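Local coordinates for aminotransferase, class V family protein (PDB 5F8V) that probably catalyses the pyridoxal phosphate-dependent transfer of an amino group between O-phosphoserine and 2-oxoglutarate in serine biosynthesis, at residues Gly76-Ser79 with Leu80-Ala84. Sequence-based numbering, arbitrary orientation.
Sequences GGAS and LQFSA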
# COMPACT_ATOMS: atom_id res chain seq x y z
N GLY A 76 -0.51 3.15 -0.51
CA GLY A 76 -1.87 3.68 -0.38
C GLY A 76 -2.51 4.08 -1.70
O GLY A 76 -1.83 4.54 -2.62
N GLY A 77 -3.82 3.91 -1.79
CA GLY A 77 -4.58 4.21 -2.99
C GLY A 77 -4.88 5.69 -3.14
O GLY A 77 -4.39 6.52 -2.37
N ALA A 78 -5.71 6.00 -4.13
CA ALA A 78 -6.08 7.38 -4.42
C ALA A 78 -6.77 8.08 -3.24
O ALA A 78 -6.52 9.26 -3.00
CB ALA A 78 -6.97 7.43 -5.65
N SER A 79 -7.60 7.35 -2.49
CA SER A 79 -8.35 7.93 -1.37
C SER A 79 -7.47 8.47 -0.25
O SER A 79 -7.82 9.46 0.39
CB SER A 79 -9.34 6.92 -0.79
OG SER A 79 -10.20 6.42 -1.80
N LEU A 80 -6.33 7.83 -0.02
CA LEU A 80 -5.34 8.37 0.92
C LEU A 80 -4.74 9.69 0.41
O LEU A 80 -4.49 10.60 1.21
CB LEU A 80 -4.22 7.34 1.19
CG LEU A 80 -3.27 7.68 2.35
CD1 LEU A 80 -4.01 7.77 3.68
CD2 LEU A 80 -2.14 6.66 2.44
N GLN A 81 -4.54 9.81 -0.91
CA GLN A 81 -4.02 11.05 -1.48
C GLN A 81 -5.05 12.19 -1.41
O GLN A 81 -4.66 13.35 -1.28
CB GLN A 81 -3.49 10.88 -2.91
CG GLN A 81 -2.60 9.66 -3.18
CD GLN A 81 -1.61 9.36 -2.07
OE1 GLN A 81 -0.94 10.26 -1.56
NE2 GLN A 81 -1.50 8.09 -1.70
N PHE A 82 -6.35 11.87 -1.45
CA PHE A 82 -7.39 12.91 -1.18
C PHE A 82 -7.14 13.61 0.16
O PHE A 82 -7.37 14.81 0.28
CB PHE A 82 -8.82 12.34 -1.13
CG PHE A 82 -9.30 11.65 -2.38
CD1 PHE A 82 -8.64 11.74 -3.61
CD2 PHE A 82 -10.49 10.91 -2.33
CE1 PHE A 82 -9.12 11.10 -4.73
CE2 PHE A 82 -10.98 10.27 -3.45
CZ PHE A 82 -10.30 10.36 -4.65
N SER A 83 -6.71 12.86 1.16
CA SER A 83 -6.37 13.42 2.47
C SER A 83 -5.06 14.19 2.42
O SER A 83 -4.97 15.30 2.94
CB SER A 83 -6.27 12.31 3.51
OG SER A 83 -7.42 11.49 3.50
N ALA A 84 -4.05 13.60 1.79
CA ALA A 84 -2.71 14.18 1.76
C ALA A 84 -2.63 15.49 0.98
O ALA A 84 -1.84 16.36 1.32
CB ALA A 84 -1.69 13.18 1.23
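At the phosphate-binding N-terminus of helix 78-89 in this class-V aminotransferase, Gly-77 O takes weak hydrogen bonds from Leu-80 and Gln-81 in the first turn. Gly-77 is the N-cap residue. Ala-78 N and Ser-79 OG, in the first turn, both hydrogen-bond the cofactor phosphate of the modified lysine at position 202. The positive end of the helix dipole probably helps to hold that anion.

Two weak hydrogen bonds meet at Gly-77 O. Leu-80 N reaches Gly-77 O at 3.3 Å, with a bent N-H...O angle of 127°. Gln-81 NE2 reaches Gly-77 O at 3.4 Å. The Gln-81 chain bends at chi2 (-41°), which folds its amide back toward the cap. Its OE1 is hydrogen-bonded to Tyr-233 OH, so both ends of the amide have a partner. Leu-80 extends CD2 to 4.1 Å from Gly-76 CA.

The first regular helical bond runs from Phe-82 N to Ala-78 O, 3.0 Å. The Phe-82 side chain lies back along the first turn, with CG anti to its own carbonyl carbon (chi1 -59°). Ala-78 CB lies 4.4 Å from Phe-82 CE1. Over one ring face sits Ser-79 CA, a CH-pi contact 4.0 Å from the Phe-82 centroid.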